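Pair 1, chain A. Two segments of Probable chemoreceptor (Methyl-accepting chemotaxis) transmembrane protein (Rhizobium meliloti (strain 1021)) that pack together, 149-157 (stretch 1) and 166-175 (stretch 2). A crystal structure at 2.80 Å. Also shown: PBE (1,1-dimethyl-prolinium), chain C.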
# COMPACT_ATOMS: atom_id res chain seq x y z
N THR A 149 2.86 0.02 -12.84
CA THR A 149 1.66 -0.14 -12.03
C THR A 149 1.79 0.71 -10.77
O THR A 149 2.85 0.75 -10.14
CB THR A 149 1.43 -1.62 -11.66
OG1 THR A 149 2.65 -2.19 -11.19
CG2 THR A 149 0.95 -2.41 -12.87
N THR A 150 0.69 1.37 -10.41
CA THR A 150 0.66 2.22 -9.23
C THR A 150 0.27 1.42 -8.00
O THR A 150 -0.76 0.74 -7.98
CB THR A 150 -0.33 3.37 -9.46
OG1 THR A 150 -1.59 2.83 -9.85
CG2 THR A 150 0.17 4.27 -10.56
N MET A 151 1.10 1.49 -6.96
CA MET A 151 0.93 0.63 -5.80
C MET A 151 1.35 1.38 -4.54
O MET A 151 2.04 2.41 -4.60
CB MET A 151 1.78 -0.64 -5.92
CG MET A 151 3.26 -0.30 -5.97
SD MET A 151 4.34 -1.71 -6.15
CE MET A 151 3.70 -2.46 -7.65
N THR A 152 0.91 0.86 -3.40
CA THR A 152 1.39 1.26 -2.09
C THR A 152 2.17 0.10 -1.48
O THR A 152 1.84 -1.07 -1.72
CB THR A 152 0.23 1.64 -1.16
OG1 THR A 152 0.74 2.17 0.06
CG2 THR A 152 -0.62 0.42 -0.86
N SER A 153 3.18 0.42 -0.67
CA SER A 153 4.09 -0.60 -0.17
C SER A 153 4.14 -0.60 1.36
O SER A 153 4.30 0.45 1.98
CB SER A 153 5.49 -0.41 -0.74
OG SER A 153 5.52 -0.77 -2.09
N ILE A 154 4.01 -1.79 1.93
CA ILE A 154 4.17 -2.02 3.36
C ILE A 154 5.57 -2.59 3.56
O ILE A 154 5.89 -3.68 3.06
CB ILE A 154 3.08 -2.95 3.90
CG1 ILE A 154 1.73 -2.27 3.75
CG2 ILE A 154 3.33 -3.30 5.35
CD1 ILE A 154 0.56 -3.13 4.16
N ALA A 155 6.42 -1.86 4.27
CA ALA A 155 7.82 -2.23 4.41
C ALA A 155 8.20 -2.30 5.88
O ALA A 155 7.71 -1.53 6.71
CB ALA A 155 8.74 -1.25 3.68
N TYR A 156 9.10 -3.23 6.19
CA TYR A 156 9.59 -3.49 7.53
C TYR A 156 11.11 -3.56 7.51
O TYR A 156 11.70 -4.01 6.52
CB TYR A 156 9.03 -4.80 8.09
CG TYR A 156 7.73 -4.64 8.85
CD1 TYR A 156 6.51 -4.71 8.19
CD2 TYR A 156 7.73 -4.40 10.22
CE1 TYR A 156 5.32 -4.56 8.89
CE2 TYR A 156 6.56 -4.24 10.91
CZ TYR A 156 5.35 -4.32 10.25
OH TYR A 156 4.17 -4.15 10.93
N PRO A 157 11.76 -3.13 8.59
CA PRO A 157 13.21 -3.29 8.67
C PRO A 157 13.58 -4.75 8.87
O PRO A 157 12.93 -5.48 9.63
CB PRO A 157 13.60 -2.45 9.90
CG PRO A 157 12.41 -1.57 10.16
CD PRO A 157 11.21 -2.34 9.70
N GLY A 166 18.78 -4.16 5.83
CA GLY A 166 17.99 -3.82 4.68
C GLY A 166 16.51 -3.72 5.04
O GLY A 166 16.14 -3.76 6.22
N VAL A 167 15.69 -3.61 4.00
CA VAL A 167 14.25 -3.43 4.14
C VAL A 167 13.55 -4.46 3.27
O VAL A 167 13.89 -4.62 2.10
CB VAL A 167 13.81 -2.01 3.74
CG1 VAL A 167 12.30 -1.90 3.78
CG2 VAL A 167 14.47 -0.97 4.63
N SER A 168 12.56 -5.15 3.84
CA SER A 168 11.65 -6.00 3.09
C SER A 168 10.24 -5.42 3.15
O SER A 168 9.86 -4.71 4.09
CB SER A 168 11.65 -7.42 3.66
OG SER A 168 10.53 -8.16 3.18
N GLY A 169 9.45 -5.71 2.12
CA GLY A 169 8.10 -5.19 2.08
C GLY A 169 7.21 -5.93 1.10
O GLY A 169 7.66 -6.80 0.34
N VAL A 170 5.94 -5.56 1.10
CA VAL A 170 4.89 -6.16 0.30
C VAL A 170 4.13 -5.04 -0.40
O VAL A 170 4.09 -3.91 0.08
CB VAL A 170 3.96 -7.01 1.20
CG1 VAL A 170 2.71 -7.45 0.48
CG2 VAL A 170 4.73 -8.21 1.73
N ASP A 171 3.51 -5.35 -1.55
CA ASP A 171 2.86 -4.32 -2.35
C ASP A 171 1.37 -4.57 -2.50
O ASP A 171 0.93 -5.72 -2.60
CB ASP A 171 3.48 -4.19 -3.76
CG ASP A 171 4.95 -3.88 -3.71
OD1 ASP A 171 5.41 -3.29 -2.70
OD2 ASP A 171 5.65 -4.24 -4.68
N ILE A 172 0.60 -3.49 -2.52
CA ILE A 172 -0.82 -3.50 -2.83
C ILE A 172 -1.01 -2.61 -4.04
O ILE A 172 -0.78 -1.40 -3.97
CB ILE A 172 -1.68 -3.01 -1.65
CG1 ILE A 172 -1.36 -3.79 -0.37
CG2 ILE A 172 -3.15 -3.12 -1.99
CD1 ILE A 172 -2.21 -3.40 0.82
N SER A 173 -1.41 -3.21 -5.16
CA SER A 173 -1.65 -2.44 -6.36
C SER A 173 -2.88 -1.57 -6.17
O SER A 173 -3.86 -1.97 -5.53
CB SER A 173 -1.83 -3.36 -7.56
OG SER A 173 -3.14 -3.90 -7.60
N LEU A 174 -2.83 -0.35 -6.72
CA LEU A 174 -3.99 0.52 -6.62
C LEU A 174 -5.21 -0.09 -7.29
O LEU A 174 -6.35 0.27 -6.95
CB LEU A 174 -3.67 1.89 -7.21
CG LEU A 174 -3.25 3.00 -6.25
CD1 LEU A 174 -2.39 2.47 -5.13
CD2 LEU A 174 -2.50 4.09 -7.01
N ALA A 175 -5.01 -1.03 -8.22
CA ALA A 175 -6.11 -1.76 -8.83
C ALA A 175 -6.74 -2.75 -7.86
O ALA A 175 -7.97 -2.83 -7.77
CB ALA A 175 -5.62 -2.48 -10.08
N PBE C . 9.32 -2.17 -5.49
CD PBE C . 9.47 -2.02 -4.20
CA PBE C . 9.46 -0.74 -5.98
CB PBE C . 10.69 -0.23 -5.13
CG PBE C . 10.62 -0.86 -4.04
CE PBE C . 10.38 -3.05 -6.02
CF PBE C . 7.98 -2.70 -5.80
C PBE C . 9.67 -0.55 -7.40
O PBE C . 10.13 0.55 -7.81
OXT PBE C . 9.39 -1.46 -8.22
O HOH W 1 -2.74 -0.55 -10.04

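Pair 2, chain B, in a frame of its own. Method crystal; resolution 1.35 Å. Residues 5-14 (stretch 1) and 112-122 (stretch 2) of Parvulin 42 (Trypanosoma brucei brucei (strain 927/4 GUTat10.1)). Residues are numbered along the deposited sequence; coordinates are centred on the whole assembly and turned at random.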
# COMPACT_ATOMS: atom_id res chain seq x y z
N GLU B 5 4.42 0.90 -18.89
CA GLU B 5 3.18 0.90 -18.11
C GLU B 5 2.97 -0.44 -17.40
O GLU B 5 2.89 -1.48 -18.06
CB GLU B 5 1.97 1.17 -19.00
CG GLU B 5 1.35 2.54 -18.82
CD GLU B 5 0.06 2.71 -19.59
OE1 GLU B 5 -0.55 1.69 -19.99
OE2 GLU B 5 -0.36 3.87 -19.81
N ARG B 6 2.87 -0.41 -16.08
CA ARG B 6 2.51 -1.59 -15.31
C ARG B 6 1.36 -1.26 -14.37
O ARG B 6 1.21 -0.13 -13.92
CB ARG B 6 3.71 -2.13 -14.53
CG ARG B 6 4.73 -2.82 -15.41
CD ARG B 6 5.97 -3.25 -14.65
NE ARG B 6 7.02 -3.66 -15.57
CZ ARG B 6 8.28 -3.89 -15.23
NH1 ARG B 6 8.68 -3.75 -13.98
NH2 ARG B 6 9.15 -4.25 -16.16
N HIS B 7 0.56 -2.28 -14.09
CA HIS B 7 -0.65 -2.14 -13.30
C HIS B 7 -0.36 -2.50 -11.84
O HIS B 7 0.04 -3.63 -11.54
CB HIS B 7 -1.72 -3.06 -13.87
CG HIS B 7 -3.07 -2.87 -13.26
ND1 HIS B 7 -4.15 -3.66 -13.61
CD2 HIS B 7 -3.53 -1.99 -12.35
CE1 HIS B 7 -5.21 -3.27 -12.92
NE2 HIS B 7 -4.86 -2.25 -12.15
N PHE B 8 -0.57 -1.53 -10.95
CA PHE B 8 -0.34 -1.73 -9.53
C PHE B 8 -1.59 -1.51 -8.69
O PHE B 8 -2.48 -0.76 -9.09
CB PHE B 8 0.76 -0.79 -9.02
CG PHE B 8 2.08 -0.98 -9.70
CD1 PHE B 8 2.92 -2.02 -9.36
CD2 PHE B 8 2.48 -0.08 -10.67
CE1 PHE B 8 4.15 -2.17 -9.98
CE2 PHE B 8 3.70 -0.22 -11.30
CZ PHE B 8 4.54 -1.27 -10.96
N TYR B 9 -1.61 -2.19 -7.54
CA TYR B 9 -2.49 -1.85 -6.43
C TYR B 9 -1.60 -1.52 -5.24
O TYR B 9 -0.43 -1.90 -5.23
CB TYR B 9 -3.37 -3.04 -6.02
CG TYR B 9 -4.59 -3.31 -6.87
CD1 TYR B 9 -4.48 -3.55 -8.23
CD2 TYR B 9 -5.85 -3.33 -6.29
CE1 TYR B 9 -5.61 -3.80 -8.99
CE2 TYR B 9 -6.98 -3.58 -7.04
CZ TYR B 9 -6.85 -3.81 -8.39
OH TYR B 9 -7.98 -4.06 -9.13
N HIS B 10 -2.14 -0.84 -4.24
CA HIS B 10 -1.38 -0.70 -2.99
C HIS B 10 -2.26 -0.69 -1.75
O HIS B 10 -3.47 -0.47 -1.83
CB HIS B 10 -0.40 0.50 -3.03
CG HIS B 10 -1.03 1.83 -2.75
ND1 HIS B 10 -0.28 2.91 -2.32
CD2 HIS B 10 -2.30 2.28 -2.87
CE1 HIS B 10 -1.07 3.96 -2.17
NE2 HIS B 10 -2.30 3.60 -2.49
N VAL B 11 -1.62 -1.00 -0.63
CA VAL B 11 -2.13 -0.74 0.70
C VAL B 11 -1.32 0.41 1.25
O VAL B 11 -0.08 0.40 1.14
CB VAL B 11 -1.90 -1.94 1.64
CG1 VAL B 11 -2.27 -1.59 3.08
CG2 VAL B 11 -2.69 -3.14 1.19
N LEU B 12 -1.99 1.39 1.85
CA LEU B 12 -1.32 2.52 2.49
C LEU B 12 -1.64 2.57 3.97
O LEU B 12 -2.80 2.60 4.36
CB LEU B 12 -1.73 3.85 1.84
CG LEU B 12 -1.03 5.09 2.37
CD1 LEU B 12 0.45 5.10 2.03
CD2 LEU B 12 -1.68 6.35 1.82
N VAL B 13 -0.59 2.57 4.79
CA VAL B 13 -0.70 2.73 6.23
C VAL B 13 -0.11 4.09 6.55
O VAL B 13 1.08 4.32 6.36
CB VAL B 13 0.04 1.60 6.97
CG1 VAL B 13 -0.03 1.79 8.47
CG2 VAL B 13 -0.54 0.25 6.58
N LYS B 14 -0.93 5.00 7.05
CA LYS B 14 -0.50 6.36 7.33
C LYS B 14 0.10 6.45 8.71
O LYS B 14 0.04 5.51 9.51
CB LYS B 14 -1.69 7.32 7.18
CG LYS B 14 -2.17 7.44 5.76
CD LYS B 14 -3.25 8.49 5.61
CE LYS B 14 -3.71 8.59 4.17
NZ LYS B 14 -4.42 9.87 3.92
N GLU B 112 6.12 10.09 1.38
CA GLU B 112 5.49 11.17 2.12
C GLU B 112 4.06 10.81 2.51
O GLU B 112 3.51 11.40 3.45
CB GLU B 112 5.48 12.45 1.29
CG GLU B 112 6.84 13.11 1.15
CD GLU B 112 7.29 13.77 2.44
OE1 GLU B 112 6.95 14.96 2.64
OE2 GLU B 112 7.98 13.12 3.25
N LEU B 113 3.46 9.89 1.78
CA LEU B 113 2.06 9.51 1.98
C LEU B 113 1.87 8.56 3.16
O LEU B 113 0.77 8.47 3.70
CB LEU B 113 1.50 8.84 0.73
CG LEU B 113 1.49 9.70 -0.53
CD1 LEU B 113 1.02 8.85 -1.70
CD2 LEU B 113 0.60 10.91 -0.35
N GLY B 114 2.93 7.84 3.52
CA GLY B 114 2.85 6.79 4.52
C GLY B 114 3.66 5.58 4.11
O GLY B 114 4.62 5.69 3.34
N VAL B 115 3.28 4.43 4.64
CA VAL B 115 3.99 3.19 4.37
C VAL B 115 3.13 2.33 3.45
O VAL B 115 1.98 2.03 3.76
CB VAL B 115 4.31 2.45 5.69
CG1 VAL B 115 5.11 1.19 5.41
CG2 VAL B 115 5.06 3.37 6.64
N HIS B 116 3.70 1.96 2.31
CA HIS B 116 2.99 1.21 1.28
C HIS B 116 3.37 -0.26 1.22
O HIS B 116 4.52 -0.62 1.45
CB HIS B 116 3.30 1.76 -0.12
CG HIS B 116 3.15 3.24 -0.27
ND1 HIS B 116 2.19 3.80 -1.08
CD2 HIS B 116 3.89 4.26 0.21
CE1 HIS B 116 2.32 5.11 -1.06
NE2 HIS B 116 3.35 5.42 -0.29
N LEU B 117 2.40 -1.10 0.86
CA LEU B 117 2.69 -2.41 0.29
C LEU B 117 2.21 -2.29 -1.14
O LEU B 117 1.07 -1.92 -1.36
CB LEU B 117 1.90 -3.52 0.99
CG LEU B 117 2.17 -3.71 2.49
CD1 LEU B 117 1.30 -4.84 3.04
CD2 LEU B 117 3.61 -3.98 2.80
N ILE B 118 3.08 -2.60 -2.09
CA ILE B 118 2.77 -2.46 -3.51
C ILE B 118 2.62 -3.84 -4.14
O ILE B 118 3.44 -4.72 -3.91
CB ILE B 118 3.85 -1.65 -4.26
CG1 ILE B 118 4.02 -0.29 -3.59
CG2 ILE B 118 3.46 -1.47 -5.71
CD1 ILE B 118 5.20 0.49 -4.07
N TYR B 119 1.57 -4.00 -4.94
CA TYR B 119 1.27 -5.25 -5.61
C TYR B 119 1.26 -5.04 -7.12
O TYR B 119 0.61 -4.12 -7.63
CB TYR B 119 -0.09 -5.76 -5.15
CG TYR B 119 -0.60 -6.99 -5.87
CD1 TYR B 119 0.04 -8.22 -5.75
CD2 TYR B 119 -1.76 -6.93 -6.64
CE1 TYR B 119 -0.44 -9.33 -6.39
CE2 TYR B 119 -2.25 -8.05 -7.28
CZ TYR B 119 -1.59 -9.25 -7.15
OH TYR B 119 -2.08 -10.36 -7.79
N ARG B 120 1.99 -5.88 -7.84
CA ARG B 120 1.94 -5.86 -9.30
C ARG B 120 0.91 -6.87 -9.80
O ARG B 120 1.06 -8.08 -9.59
CB ARG B 120 3.31 -6.16 -9.90
CG ARG B 120 3.30 -6.09 -11.40
CD ARG B 120 4.66 -6.32 -11.99
NE ARG B 120 4.58 -6.48 -13.43
CZ ARG B 120 5.60 -6.80 -14.21
NH1 ARG B 120 6.81 -7.00 -13.69
NH2 ARG B 120 5.41 -6.92 -15.51
N VAL B 121 -0.12 -6.37 -10.47
CA VAL B 121 -1.20 -7.21 -10.96
C VAL B 121 -0.66 -8.18 -12.00
O VAL B 121 -0.92 -9.38 -11.93
CB VAL B 121 -2.33 -6.37 -11.58
CG1 VAL B 121 -3.46 -7.25 -12.07
CG2 VAL B 121 -2.86 -5.39 -10.55
N GLU B 122 0.09 -7.66 -12.95
CA GLU B 122 0.75 -8.49 -13.94
C GLU B 122 1.77 -7.68 -14.72
O GLU B 122 2.01 -6.51 -14.39
CB GLU B 122 -0.29 -9.13 -14.89
CG GLU B 122 -1.18 -8.12 -15.61
CD GLU B 122 -2.59 -8.65 -15.87
OE1 GLU B 122 -3.05 -9.56 -15.15
OE2 GLU B 122 -3.24 -8.13 -16.81
OXT GLU B 122 2.39 -8.18 -15.66
O HOH W 2 0.84 -4.54 -15.79
O HOH W 3 -4.08 -5.25 -15.78

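Both pairs are two antiparallel strands in register. Superposing N, CA and C of 14 central residues gives an RMSD of 0.5 Å, and the angle between N-to-C directions is 157° in pair 1 and 158° in pair 2. A:Thr152 falls 0.1 Å from B:Tyr9 by CA, and A:Ile172 lies 0.7 Å from B:Tyr119.

The hydrogen-bonded ladder follows this register. In pair 1, A:Thr152 N donates to A:Ile172 O at 2.9 Å and A:Ile172 N returns to A:Thr152 O at 2.8 Å; in pair 2, B:Tyr9 N to B:Tyr119 O and B:Tyr119 N to B:Tyr9 O are both 2.9 Å. The rung at this end is also present in both pairs: A:Leu174 N reaches A:Thr150 O at 2.7 Å, and B:Val121 N reaches B:His7 O at 2.9 Å. Because these bonds use backbone atoms alone, they tolerate quite different side chains.

The non-hydrogen-bonded pairs show how differently one face can be filled. A:Ser153 matches B:His10, and A:Asp171 matches B:Ile118. In pair 1 the polar link runs directly across: A:Ser153 OG donates to A:Asp171 OD1 at 2.6 Å. In pair 2 it runs diagonally, B:His10 ND1 lying 2.9 Å from B:His116 ND1 in a hydrogen bond whose donor is undecided; the rings meet rim to rim, with planes at 33°.

The counterpart of B:His116 is A:Gly169. Its CA is 3.8 Å from A:Ala155 CA, whereas the CA-CA distance between B:Leu12 and B:His116 is 4.7 Å. An ideal CB on A:Gly169 would sit only 3.1 Å from A:Ala155 CA, a tight fit, in keeping with the close CA-CA approach. At the wider site, B:Leu12 CD1 lies 3.6 Å from the B:His116 ring centroid, 11° off the normal, a CH-pi contact over the face. The matching A:Ala155 instead places CB 3.6 Å from A:Val167 CG1.

On the other face, A:Ile154 CD1 approaches A:Ile172 CD1 at 4.3 Å. The matched B:Val11 packs directly across, its CB 4.2 Å from B:Leu117 CB.

Toward the end of stretch 2, A:Thr150 OG1 lies 3.2 Å from A:Leu174 CD2; at the matching positions, B:Val121 CG2 sits 3.7 Å from the B:His7 ring centroid, over its face. Beyond this, the B:Arg6 guanidinium stacks on that of B:Arg120, centres 4.1 Å apart and planes at 3°. The charges are alike, but B:Arg120 NE donates to B:Glu122 O at 2.7 Å, so the C-terminal carboxylate lies beside the stacked pair; B:Glu122 is poorly ordered, so this detail is less certain. The matched A:Thr149 and A:Ser173 are short and form no such stack.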